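Local coordinates for LPXTG cell wall surface protein (Streptococcus gordonii, PDB 4IGB) that probably serves as a surface adhesin anchored to the streptococcal peptidoglycan, represented here by its N-terminal N1 and N2 domains, at residues 197-202 with 228-233; 3-8 with 210-215; 141-146 with 264-269; 163-168 with 256-261. All coordinates share one frame; numbering follows the deposited sequence.

Contact 1: residues 197-202 with 228-233; sequences ETFYVK and TSWIAT. With NA (sodium ion), chain V.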
loop_
_atom_site.group_PDB
_atom_site.type_symbol
_atom_site.label_atom_id
_atom_site.label_comp_id
_atom_site.label_asym_id
_atom_site.label_seq_id
_atom_site.Cartn_x
_atom_site.Cartn_y
_atom_site.Cartn_z
ATOM N N GLU D 197 18.877 11.216 4.620
ATOM C CA GLU D 197 18.017 10.086 4.313
ATOM C C GLU D 197 16.786 10.569 3.545
ATOM O O GLU D 197 16.165 11.577 3.901
ATOM C CB GLU D 197 17.609 9.374 5.595
ATOM C CG GLU D 197 16.801 8.125 5.357
ATOM C CD GLU D 197 16.450 7.413 6.643
ATOM O OE1 GLU D 197 16.622 8.024 7.722
ATOM O OE2 GLU D 197 16.010 6.237 6.574
ATOM N N THR D 198 16.440 9.854 2.482
ATOM C CA THR D 198 15.445 10.350 1.550
ATOM C C THR D 198 14.571 9.236 1.027
ATOM O O THR D 198 15.068 8.194 0.625
ATOM C CB THR D 198 16.129 11.029 0.357
ATOM O OG1 THR D 198 16.942 12.096 0.835
ATOM C CG2 THR D 198 15.110 11.587 -0.640
ATOM N N PHE D 199 13.260 9.459 1.040
ATOM C CA PHE D 199 12.327 8.532 0.424
ATOM C C PHE D 199 11.693 9.239 -0.743
ATOM O O PHE D 199 11.378 10.419 -0.649
ATOM C CB PHE D 199 11.236 8.110 1.404
ATOM C CG PHE D 199 10.174 7.247 0.782
ATOM C CD1 PHE D 199 9.009 7.814 0.285
ATOM C CD2 PHE D 199 10.345 5.869 0.690
ATOM C CE1 PHE D 199 8.029 7.025 -0.296
ATOM C CE2 PHE D 199 9.378 5.067 0.118
ATOM C CZ PHE D 199 8.211 5.645 -0.376
ATOM N N TYR D 200 11.507 8.537 -1.852
ATOM C CA TYR D 200 10.863 9.174 -2.991
ATOM C C TYR D 200 9.958 8.273 -3.794
ATOM O O TYR D 200 9.991 7.048 -3.664
ATOM C CB TYR D 200 11.876 9.864 -3.907
ATOM C CG TYR D 200 12.900 8.979 -4.596
ATOM C CD1 TYR D 200 12.645 8.415 -5.848
ATOM C CD2 TYR D 200 14.149 8.765 -4.026
ATOM C CE1 TYR D 200 13.606 7.636 -6.498
ATOM C CE2 TYR D 200 15.109 7.987 -4.667
ATOM C CZ TYR D 200 14.830 7.429 -5.898
ATOM O OH TYR D 200 15.795 6.666 -6.515
ATOM N N VAL D 201 9.125 8.914 -4.604
ATOM C CA VAL D 201 8.207 8.226 -5.484
ATOM C C VAL D 201 8.379 8.829 -6.866
ATOM O O VAL D 201 8.233 10.045 -7.053
ATOM C CB VAL D 201 6.754 8.426 -5.041
ATOM C CG1 VAL D 201 5.797 7.913 -6.109
ATOM C CG2 VAL D 201 6.503 7.740 -3.667
ATOM N N LYS D 202 8.709 7.990 -7.835
ATOM C CA LYS D 202 8.842 8.456 -9.208
ATOM C C LYS D 202 7.453 8.634 -9.813
ATOM O O LYS D 202 6.539 7.885 -9.484
ATOM C CB LYS D 202 9.683 7.470 -10.012
ATOM C CG LYS D 202 11.109 7.367 -9.494
ATOM C CD LYS D 202 11.999 6.581 -10.427
ATOM C CE LYS D 202 12.112 7.269 -11.786
ATOM N NZ LYS D 202 12.686 8.651 -11.695
ATOM N N THR D 228 8.992 13.028 -6.600
ATOM C CA THR D 228 8.820 13.832 -5.403
ATOM C C THR D 228 9.495 13.100 -4.261
ATOM O O THR D 228 9.335 11.877 -4.114
ATOM C CB THR D 228 7.338 14.073 -5.123
ATOM O OG1 THR D 228 6.826 14.948 -6.130
ATOM C CG2 THR D 228 7.142 14.712 -3.763
ATOM N N SER D 229 10.293 13.829 -3.488
ATOM C CA SER D 229 11.067 13.233 -2.410
ATOM C C SER D 229 10.643 13.787 -1.072
ATOM O O SER D 229 10.135 14.900 -0.984
ATOM C CB SER D 229 12.564 13.508 -2.594
ATOM O OG SER D 229 13.024 12.985 -3.831
ATOM N N TRP D 230 10.871 13.001 -0.030
ATOM C CA TRP D 230 10.711 13.475 1.324
ATOM C C TRP D 230 12.040 13.269 2.023
ATOM O O TRP D 230 12.574 12.168 2.051
ATOM C CB TRP D 230 9.566 12.747 2.021
ATOM C CG TRP D 230 8.239 13.041 1.367
ATOM C CD1 TRP D 230 7.327 13.988 1.743
ATOM C CD2 TRP D 230 7.693 12.394 0.213
ATOM N NE1 TRP D 230 6.239 13.958 0.897
ATOM C CE2 TRP D 230 6.443 12.990 -0.050
ATOM C CE3 TRP D 230 8.141 11.362 -0.624
ATOM C CZ2 TRP D 230 5.635 12.592 -1.116
ATOM C CZ3 TRP D 230 7.332 10.962 -1.679
ATOM C CH2 TRP D 230 6.093 11.571 -1.911
ATOM N N ILE D 231 12.566 14.354 2.567
ATOM C CA ILE D 231 13.956 14.436 2.984
ATOM C C ILE D 231 13.989 14.641 4.494
ATOM O O ILE D 231 13.234 15.452 5.026
ATOM C CB ILE D 231 14.618 15.637 2.277
ATOM C CG1 ILE D 231 14.383 15.546 0.767
ATOM C CG2 ILE D 231 16.101 15.741 2.598
ATOM C CD1 ILE D 231 14.920 16.732 -0.005
ATOM N N ALA D 232 14.854 13.899 5.179
ATOM C CA ALA D 232 15.020 14.017 6.624
ATOM C C ALA D 232 15.430 15.435 6.992
ATOM O O ALA D 232 16.244 16.035 6.294
ATOM C CB ALA D 232 16.094 13.039 7.101
ATOM N N THR D 233 14.891 15.957 8.093
ATOM C CA THR D 233 15.376 17.224 8.655
ATOM C C THR D 233 15.744 17.122 10.141
ATOM O O THR D 233 16.455 17.974 10.674
ATOM C CB THR D 233 14.343 18.355 8.518
ATOM O OG1 THR D 233 13.233 18.104 9.396
ATOM C CG2 THR D 233 13.869 18.494 7.074
HETATM NA NA NA V . 15.691 5.521 9.263
#

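Contact 2: residues 3-8 with 210-215; sequences EEIKNG and LRLMNN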
loop_
_atom_site.group_PDB
_atom_site.type_symbol
_atom_site.label_atom_id
_atom_site.label_comp_id
_atom_site.label_asym_id
_atom_site.label_seq_id
_atom_site.Cartn_x
_atom_site.Cartn_y
_atom_site.Cartn_z
ATOM N N GLU D 3 -4.331 14.051 -4.321
ATOM C CA GLU D 3 -4.881 14.718 -3.163
ATOM C C GLU D 3 -3.851 14.643 -2.057
ATOM O O GLU D 3 -3.400 13.559 -1.692
ATOM C CB GLU D 3 -6.166 14.016 -2.780
ATOM C CG GLU D 3 -6.953 14.632 -1.678
ATOM C CD GLU D 3 -8.319 13.995 -1.598
ATOM O OE1 GLU D 3 -8.905 13.736 -2.673
ATOM O OE2 GLU D 3 -8.796 13.732 -0.479
ATOM N N GLU D 4 -3.435 15.798 -1.557
ATOM C CA GLU D 4 -2.486 15.829 -0.453
ATOM C C GLU D 4 -3.180 16.396 0.772
ATOM O O GLU D 4 -3.851 17.428 0.689
ATOM C CB GLU D 4 -1.251 16.652 -0.820
ATOM C CG GLU D 4 -0.416 16.042 -1.956
ATOM C CD GLU D 4 0.738 16.918 -2.389
ATOM O OE1 GLU D 4 0.511 18.112 -2.649
ATOM O OE2 GLU D 4 1.881 16.425 -2.462
ATOM N N ILE D 5 -3.018 15.716 1.903
ATOM C CA ILE D 5 -3.704 16.072 3.138
ATOM C C ILE D 5 -2.707 16.242 4.270
ATOM O O ILE D 5 -1.826 15.403 4.456
ATOM C CB ILE D 5 -4.683 14.966 3.578
ATOM C CG1 ILE D 5 -5.671 14.618 2.464
ATOM C CG2 ILE D 5 -5.415 15.380 4.855
ATOM C CD1 ILE D 5 -6.625 15.719 2.152
ATOM N N LYS D 6 -2.842 17.330 5.022
ATOM C CA LYS D 6 -2.101 17.474 6.263
ATOM C C LYS D 6 -3.095 17.794 7.372
ATOM O O LYS D 6 -3.738 18.845 7.354
ATOM C CB LYS D 6 -1.038 18.568 6.162
ATOM C CG LYS D 6 -0.237 18.730 7.448
ATOM C CD LYS D 6 0.825 19.835 7.358
ATOM C CE LYS D 6 2.017 19.400 6.522
ATOM N NZ LYS D 6 3.211 20.307 6.671
ATOM N N ASN D 7 -3.226 16.889 8.337
ATOM C CA ASN D 7 -4.222 17.063 9.380
ATOM C C ASN D 7 -3.841 16.317 10.644
ATOM O O ASN D 7 -2.722 15.789 10.756
ATOM C CB ASN D 7 -5.600 16.615 8.886
ATOM C CG ASN D 7 -5.697 15.109 8.717
ATOM O OD1 ASN D 7 -4.877 14.357 9.245
ATOM N ND2 ASN D 7 -6.717 14.662 7.994
ATOM N N GLY D 8 -4.777 16.264 11.584
ATOM C CA GLY D 8 -4.509 15.714 12.906
ATOM C C GLY D 8 -4.458 14.201 13.014
ATOM O O GLY D 8 -4.189 13.666 14.096
ATOM N N LEU D 210 -3.451 9.700 -3.063
ATOM C CA LEU D 210 -3.603 10.447 -1.831
ATOM C C LEU D 210 -2.334 10.362 -0.997
ATOM O O LEU D 210 -1.765 9.290 -0.797
ATOM C CB LEU D 210 -4.829 9.957 -1.058
ATOM C CG LEU D 210 -5.357 10.784 0.126
ATOM C CD1 LEU D 210 -6.790 10.390 0.461
ATOM C CD2 LEU D 210 -4.463 10.594 1.322
ATOM N N ARG D 211 -1.865 11.516 -0.553
ATOM C CA ARG D 211 -0.704 11.568 0.321
ATOM C C ARG D 211 -1.097 12.212 1.648
ATOM O O ARG D 211 -1.505 13.368 1.679
ATOM C CB ARG D 211 0.432 12.352 -0.324
ATOM C CG ARG D 211 1.668 12.469 0.570
ATOM C CD ARG D 211 2.104 13.920 0.715
ATOM N NE ARG D 211 1.170 14.701 1.521
ATOM C CZ ARG D 211 1.406 15.948 1.921
ATOM N NH1 ARG D 211 2.534 16.551 1.571
ATOM N NH2 ARG D 211 0.518 16.593 2.669
ATOM N N LEU D 212 -0.960 11.457 2.731
ATOM C CA LEU D 212 -1.347 11.926 4.053
ATOM C C LEU D 212 -0.141 12.246 4.907
ATOM O O LEU D 212 0.763 11.428 5.031
ATOM C CB LEU D 212 -2.156 10.859 4.776
ATOM C CG LEU D 212 -2.548 11.184 6.223
ATOM C CD1 LEU D 212 -3.586 12.331 6.266
ATOM C CD2 LEU D 212 -3.090 9.938 6.899
ATOM N N MET D 213 -0.143 13.443 5.492
ATOM C CA MET D 213 0.781 13.802 6.556
ATOM C C MET D 213 0.012 14.153 7.811
ATOM O O MET D 213 -1.116 14.656 7.751
ATOM C CB MET D 213 1.611 15.021 6.167
ATOM C CG MET D 213 2.754 14.722 5.220
ATOM S SD MET D 213 3.661 16.226 4.866
ATOM C CE MET D 213 4.981 15.543 3.824
ATOM N N ASN D 214 0.638 13.893 8.948
ATOM C CA ASN D 214 0.187 14.469 10.196
ATOM C C ASN D 214 0.668 15.932 10.264
ATOM O O ASN D 214 1.651 16.298 9.606
ATOM C CB ASN D 214 0.725 13.640 11.367
ATOM C CG ASN D 214 0.384 14.243 12.716
ATOM O OD1 ASN D 214 1.200 14.944 13.307
ATOM N ND2 ASN D 214 -0.826 13.971 13.211
ATOM N N ASN D 215 -0.032 16.758 11.046
ATOM C CA ASN D 215 0.328 18.169 11.280
ATOM C C ASN D 215 1.764 18.432 11.746
ATOM O O ASN D 215 2.296 19.512 11.516
ATOM C CB ASN D 215 -0.619 18.790 12.324
ATOM C CG ASN D 215 -2.016 19.029 11.780
ATOM O OD1 ASN D 215 -2.185 19.410 10.627
ATOM N ND2 ASN D 215 -3.020 18.811 12.613
HETATM O O HOH W 1 -1.998 15.428 15.711
#

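Contact 3: residues 141-146 with 264-269; sequences GNVPYV and TETCSA. With NA (sodium ion), chain V.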
loop_
_atom_site.group_PDB
_atom_site.type_symbol
_atom_site.label_atom_id
_atom_site.label_comp_id
_atom_site.label_asym_id
_atom_site.label_seq_id
_atom_site.Cartn_x
_atom_site.Cartn_y
_atom_site.Cartn_z
ATOM N N GLY D 141 18.891 -0.105 2.805
ATOM C CA GLY D 141 19.907 0.721 3.434
ATOM C C GLY D 141 21.284 0.097 3.347
ATOM O O GLY D 141 21.443 -1.000 2.809
ATOM N N ASN D 142 22.279 0.791 3.890
ATOM C CA ASN D 142 23.660 0.359 3.763
ATOM C C ASN D 142 24.307 0.097 5.118
ATOM O O ASN D 142 25.526 0.111 5.249
ATOM C CB ASN D 142 24.463 1.391 2.969
ATOM C CG ASN D 142 24.599 2.718 3.703
ATOM O OD1 ASN D 142 23.923 2.964 4.707
ATOM N ND2 ASN D 142 25.482 3.577 3.209
ATOM N N VAL D 143 23.487 -0.138 6.131
ATOM C CA VAL D 143 24.010 -0.537 7.425
ATOM C C VAL D 143 24.180 -2.046 7.380
ATOM O O VAL D 143 23.207 -2.770 7.200
ATOM C CB VAL D 143 23.050 -0.159 8.573
ATOM C CG1 VAL D 143 23.678 -0.483 9.923
ATOM C CG2 VAL D 143 22.698 1.318 8.499
ATOM N N PRO D 144 25.420 -2.534 7.526
ATOM C CA PRO D 144 25.652 -3.973 7.380
ATOM C C PRO D 144 25.010 -4.792 8.482
ATOM O O PRO D 144 24.899 -4.343 9.624
ATOM C CB PRO D 144 27.175 -4.097 7.478
ATOM C CG PRO D 144 27.687 -2.761 7.133
ATOM C CD PRO D 144 26.680 -1.798 7.684
ATOM N N TYR D 145 24.578 -5.991 8.123
ATOM C CA TYR D 145 24.271 -7.012 9.112
ATOM C C TYR D 145 25.293 -8.123 8.923
ATOM O O TYR D 145 25.476 -8.606 7.808
ATOM C CB TYR D 145 22.851 -7.525 8.938
ATOM C CG TYR D 145 21.828 -6.477 9.292
ATOM C CD1 TYR D 145 21.534 -6.209 10.620
ATOM C CD2 TYR D 145 21.165 -5.746 8.306
ATOM C CE1 TYR D 145 20.616 -5.248 10.972
ATOM C CE2 TYR D 145 20.221 -4.772 8.650
ATOM C CZ TYR D 145 19.961 -4.530 9.995
ATOM O OH TYR D 145 19.053 -3.583 10.398
ATOM N N VAL D 146 25.975 -8.504 9.999
ATOM C CA VAL D 146 27.088 -9.442 9.891
ATOM C C VAL D 146 27.143 -10.518 10.986
ATOM O O VAL D 146 26.537 -10.383 12.060
ATOM C CB VAL D 146 28.443 -8.697 9.861
ATOM C CG1 VAL D 146 28.461 -7.671 8.733
ATOM C CG2 VAL D 146 28.720 -8.030 11.200
ATOM N N THR D 264 22.387 7.709 3.989
ATOM C CA THR D 264 23.541 8.510 4.326
ATOM C C THR D 264 24.719 7.539 4.272
ATOM O O THR D 264 24.603 6.455 3.697
ATOM C CB THR D 264 23.404 9.044 5.737
ATOM O OG1 THR D 264 23.359 7.937 6.636
ATOM C CG2 THR D 264 22.109 9.850 5.893
ATOM N N GLU D 265 25.838 7.909 4.888
ATOM C CA GLU D 265 26.980 7.010 4.983
ATOM C C GLU D 265 26.631 5.729 5.769
ATOM O O GLU D 265 27.295 4.701 5.629
ATOM C CB GLU D 265 28.174 7.729 5.624
ATOM C CG GLU D 265 27.908 8.237 7.039
ATOM C CD GLU D 265 29.151 8.809 7.698
ATOM O OE1 GLU D 265 30.186 8.947 7.002
ATOM O OE2 GLU D 265 29.096 9.116 8.910
ATOM N N THR D 266 25.583 5.794 6.584
ATOM C CA THR D 266 25.145 4.632 7.351
ATOM C C THR D 266 23.704 4.777 7.881
ATOM O O THR D 266 23.486 5.263 8.988
ATOM C CB THR D 266 26.125 4.330 8.515
ATOM O OG1 THR D 266 25.641 3.227 9.292
ATOM C CG2 THR D 266 26.303 5.547 9.419
ATOM N N CYS D 267 22.717 4.363 7.088
ATOM C CA CYS D 267 21.342 4.303 7.588
ATOM C C CYS D 267 20.467 3.386 6.736
ATOM O O CYS D 267 20.846 2.962 5.641
ATOM C CB CYS D 267 20.717 5.706 7.678
ATOM S SG CYS D 267 20.163 6.387 6.096
ATOM N N SER D 268 19.283 3.085 7.247
ATOM C CA SER D 268 18.356 2.232 6.535
ATOM C C SER D 268 16.952 2.554 7.003
ATOM O O SER D 268 16.767 3.087 8.095
ATOM C CB SER D 268 18.664 0.764 6.821
ATOM O OG SER D 268 18.426 0.454 8.186
ATOM N N ALA D 269 15.972 2.229 6.171
ATOM C CA ALA D 269 14.580 2.369 6.537
ATOM C C ALA D 269 13.890 1.020 6.405
ATOM O O ALA D 269 14.375 0.130 5.700
ATOM C CB ALA D 269 13.909 3.392 5.664
HETATM NA NA NA V . 15.691 5.521 9.263
HETATM O O HOH W 2 27.499 2.149 5.872
#

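Contact 4: residues 163-168 with 256-261; sequences DVTAEI and SMNFGY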
loop_
_atom_site.group_PDB
_atom_site.type_symbol
_atom_site.label_atom_id
_atom_site.label_comp_id
_atom_site.label_asym_id
_atom_site.label_seq_id
_atom_site.Cartn_x
_atom_site.Cartn_y
_atom_site.Cartn_z
ATOM N N ASP D 163 16.243 2.224 -6.570
ATOM C CA ASP D 163 15.053 2.476 -7.368
ATOM C C ASP D 163 14.238 1.193 -7.416
ATOM O O ASP D 163 14.703 0.169 -7.935
ATOM C CB ASP D 163 15.450 2.924 -8.777
ATOM C CG ASP D 163 14.252 3.292 -9.635
ATOM O OD1 ASP D 163 13.289 2.505 -9.708
ATOM O OD2 ASP D 163 14.275 4.379 -10.238
ATOM N N VAL D 164 13.025 1.245 -6.870
ATOM C CA VAL D 164 12.288 0.033 -6.555
ATOM C C VAL D 164 10.841 0.100 -7.027
ATOM O O VAL D 164 10.215 1.159 -7.004
ATOM C CB VAL D 164 12.308 -0.232 -5.030
ATOM C CG1 VAL D 164 11.703 -1.587 -4.708
ATOM C CG2 VAL D 164 13.737 -0.125 -4.480
ATOM N N THR D 165 10.304 -1.039 -7.445
ATOM C CA THR D 165 8.900 -1.100 -7.816
ATOM C C THR D 165 8.231 -2.194 -7.008
ATOM O O THR D 165 8.722 -3.323 -6.953
ATOM C CB THR D 165 8.694 -1.343 -9.332
ATOM O OG1 THR D 165 9.270 -0.262 -10.077
ATOM C CG2 THR D 165 7.212 -1.417 -9.659
ATOM N N ALA D 166 7.126 -1.845 -6.356
ATOM C CA ALA D 166 6.381 -2.781 -5.545
ATOM C C ALA D 166 5.010 -2.937 -6.175
ATOM O O ALA D 166 4.434 -1.973 -6.656
ATOM C CB ALA D 166 6.263 -2.270 -4.106
ATOM N N GLU D 167 4.499 -4.162 -6.189
ATOM C CA GLU D 167 3.226 -4.449 -6.831
ATOM C C GLU D 167 2.527 -5.527 -6.042
ATOM O O GLU D 167 3.166 -6.460 -5.586
ATOM C CB GLU D 167 3.435 -4.954 -8.266
ATOM C CG GLU D 167 2.146 -5.028 -9.075
ATOM C CD GLU D 167 2.334 -5.713 -10.420
ATOM O OE1 GLU D 167 3.390 -6.351 -10.619
ATOM O OE2 GLU D 167 1.425 -5.612 -11.274
ATOM N N ILE D 168 1.215 -5.397 -5.873
ATOM C CA ILE D 168 0.427 -6.500 -5.357
ATOM C C ILE D 168 -0.486 -6.991 -6.464
ATOM O O ILE D 168 -0.939 -6.199 -7.294
ATOM C CB ILE D 168 -0.378 -6.100 -4.124
ATOM C CG1 ILE D 168 -1.237 -4.862 -4.410
ATOM C CG2 ILE D 168 0.569 -5.819 -2.966
ATOM C CD1 ILE D 168 -2.019 -4.369 -3.156
ATOM N N SER D 256 0.316 -0.746 -7.721
ATOM C CA SER D 256 1.747 -0.677 -7.882
ATOM C C SER D 256 2.306 0.695 -7.477
ATOM O O SER D 256 1.598 1.700 -7.477
ATOM C CB SER D 256 2.088 -0.988 -9.346
ATOM O OG SER D 256 3.475 -0.922 -9.558
ATOM N N MET D 257 3.588 0.736 -7.159
ATOM C CA MET D 257 4.244 2.000 -6.870
ATOM C C MET D 257 5.742 1.902 -7.148
ATOM O O MET D 257 6.421 0.988 -6.671
ATOM C CB MET D 257 3.994 2.416 -5.412
ATOM C CG MET D 257 4.293 3.874 -5.128
ATOM S SD MET D 257 3.792 4.427 -3.471
ATOM C CE MET D 257 2.014 4.483 -3.687
ATOM N N ASN D 258 6.248 2.846 -7.926
ATOM C CA ASN D 258 7.682 2.967 -8.148
ATOM C C ASN D 258 8.231 3.972 -7.152
ATOM O O ASN D 258 8.022 5.180 -7.306
ATOM C CB ASN D 258 7.968 3.425 -9.588
ATOM C CG ASN D 258 9.462 3.407 -9.937
ATOM O OD1 ASN D 258 10.295 2.921 -9.168
ATOM N ND2 ASN D 258 9.798 3.941 -11.108
ATOM N N PHE D 259 8.911 3.473 -6.121
ATOM C CA PHE D 259 9.506 4.337 -5.104
ATOM C C PHE D 259 11.018 4.197 -5.079
ATOM O O PHE D 259 11.597 3.375 -5.794
ATOM C CB PHE D 259 8.931 4.035 -3.715
ATOM C CG PHE D 259 9.353 2.706 -3.148
ATOM C CD1 PHE D 259 10.382 2.625 -2.222
ATOM C CD2 PHE D 259 8.714 1.540 -3.531
ATOM C CE1 PHE D 259 10.771 1.391 -1.685
ATOM C CE2 PHE D 259 9.095 0.312 -3.008
ATOM C CZ PHE D 259 10.133 0.239 -2.084
ATOM N N GLY D 260 11.655 5.015 -4.255
ATOM C CA GLY D 260 13.092 5.010 -4.153
ATOM C C GLY D 260 13.505 5.424 -2.765
ATOM O O GLY D 260 12.703 5.965 -2.000
ATOM N N TYR D 261 14.766 5.171 -2.449
ATOM C CA TYR D 261 15.294 5.419 -1.127
ATOM C C TYR D 261 16.784 5.649 -1.240
ATOM O O TYR D 261 17.498 4.861 -1.870
ATOM C CB TYR D 261 15.040 4.223 -0.213
ATOM C CG TYR D 261 15.647 4.392 1.164
ATOM C CD1 TYR D 261 16.934 3.940 1.442
ATOM C CD2 TYR D 261 14.948 5.033 2.176
ATOM C CE1 TYR D 261 17.498 4.094 2.699
ATOM C CE2 TYR D 261 15.500 5.186 3.443
ATOM C CZ TYR D 261 16.774 4.724 3.697
ATOM O OH TYR D 261 17.327 4.882 4.946
#

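Contact 1: residues 197-202 with 228-233
The carbonyl oxygen of Phe199 takes the shortest bond of this contact, 2.7 Å from Trp230 N, and the CA of Ser229 also leans on it. Strands 198-202 and 228-231 are antiparallel neighbours near one end of the large antiparallel sheet of the N1 domain. Phe199 and Trp230 form a hydrogen-bonded pair, closed by Phe199 N to Trp230 O at 3.0 Å, and Val201 with Thr228 forms the next. The ladder runs on past the strands, where Ala232 N reaches Glu197 O at 3.0 Å. On one face Phe199 and Trp230 lie side by side, and Trp230 CE3 meets the edge of the Phe199 ring, 3.8 Å from Phe199 CD1. Val201 CG2 lies at the edge of the indole, by CZ3, while Thr228 CG2 sits over one of its faces, toward the rim, so that flat and branched apolar groups fill this buried side; Trp230 NE1 is satisfied by Gln221. On the other face Thr198 CG2 rests on Ser229 CB. Glu197, extended with CG anti to the backbone N (chi1 -176°), reaches beyond the sheet: Tyr261 and the sodium share its OE2, which lies 2.8 Å from the ion.

Contact 2: residues 3-8 with 210-215
Ile5 O accepts two donors from strand 210-214: Met213 N at 2.8 Å and Arg211 NH2 at 3.2 Å. The amide arrives nearly in line with the carbonyl, whereas the guanidinium stands above the carbonyl plane, off the lone pairs. The long arginine chain bends at chi2 and chi3, bringing its head in toward strand 3-7. Met213 SD lies over one face of the guanidinium and Glu4 CB over the opposite one, at 3.9 Å from Arg211 CZ. Arg211 NH1 is satisfied by Gln221; Glu4 OE2, bonded to Tyr204 and Gln221, stays 4.1 Å from Arg211 NH1 and offers only the attraction of its charge. Strand 3-7 is an outermost strand of the small mixed sheet of the N1 domain, and runs parallel to 210-214. The alternating parallel ladder uses Arg211 N to Glu3 O, Ile5 N to Arg211 O and Asn7 N to Met213 O. Asn7 O in turn accepts from Asn215 N at 2.9 Å, completing the pairing of Asn7 with Asn214, the donor well out of the carbonyl plane. On the face that Ile5 shares with Leu210 and Leu212, Ile5 CG2 packs 3.8 Å from Leu212 CD1, branched chains filling its apolar part. Asn7 OD1 takes Thr9 N and Asn214 OD1 takes Ala216 N. One water bridges Gly8 O and Asn214 ND2, the latter also donating to Thr9 O.

Contact 3: residues 141-146 with 264-269
A loop carrying an ST turn, in which Thr264 OG1 accepts from Thr266 N, leads into strand 268-275 of the six-stranded antiparallel sheet of the N1 domain and meets the end of strand 137-141 here. Asn142 joins the two by acting at once as donor and acceptor. Its OD1 receives Cys267 N at 3.0 Å, almost in line with the side-chain carbonyl, while its backbone N donates to Cys267 O at 3.1 Å; the asparagine thus takes both polar groups of one residue, much as a neighbouring strand would. With CG set between the backbone N and the carbonyl carbon (chi1 66°), the amide turns back toward the loop. There ND2 gives a bond of 3.0 Å to Thr264 O, tilted out of the amide plane, and a weak one to Glu265 O; Phe158 O is a further acceptor for it. A water links Asn142 O to Glu265 O. Gly141 CA lies 3.6 Å from Ser268 CB, an approach that suits a residue without a side chain, as do its backbone angles. Val143 pushes its CG2 branch against the loop backbone, tightly so at Cys267 CA, and close to Thr266 OG1, which bonds Glu46. Facing the other way, the backbone oxygen of Ser268 binds the sodium shared with Glu197 and Asp186, Ser268 O lying 2.9 Å from the ion.

Contact 4: residues 163-168 with 256-261
Val164 lies against the ring of Phe259, and the conformations of both explain the fit. Phe259 CG sits between its own backbone N and carbonyl carbon (chi1 70°), which swings the ring over toward the neighbouring strand. Val164 CB then stands over one ring face in a CH-pi contact, 3.9 Å from the centroid and displaced toward the rim. The CG1 branch of the valine, placed anti to the backbone N (chi1 -172°), reaches Phe259 CZ at 3.6 Å. Ala166 CB approaches the ring edge, 4.0 Å from Phe259 CE2; a small methyl suits a place beside so large a ring, and Leu97 of strand 91-106 packs on both Val164 and Ala166. The two strands are antiparallel and central in the eight-stranded sheet of the N1 domain. Val164 with Phe259 and Ala166 with Met257 are the hydrogen-bonded pairs between them, Val164 N reaching Phe259 O at 2.8 Å and Ala166 N reaching Met257 O at 2.9 Å. The opposite face carries, among others, Asp163, Thr165, Glu167 and Ser256, residues fit for partial exposure. Thr165 turns its CG2 toward Ser256 OG, at 3.8 Å, leaving its OG1 beside its own backbone N, where it bonds Asn100, also the partner of Asp163. Glu167 CG, anti to the backbone N, passes 4.0 Å from Ser256 CB; beyond it the chain runs extended to a carboxylate that forms a salt bridge with Arg169.

Contacts 1 and 4 hold the same eight-stranded sheet, Tyr200 O probably bonding Gly260 N between them. The centre of contact 4 is about 10 Å from that of the chain, the nearest of the four, yet one of its faces is polar and partly exposed; contact 1 is more buried. Contact 2, in another sheet, is the one with exposed residues and adds an arginine side chain and a bridging water to its parallel backbone ladder; its Met213 still meets Trp230 of contact 1. Contact 3 is buried too, though its bonds come largely from an asparagine in a loop. Contacts 1 and 3 share the sodium ion, and Tyr261 of contact 4 hydrogen-bonds the carboxylate of Glu197 that binds it.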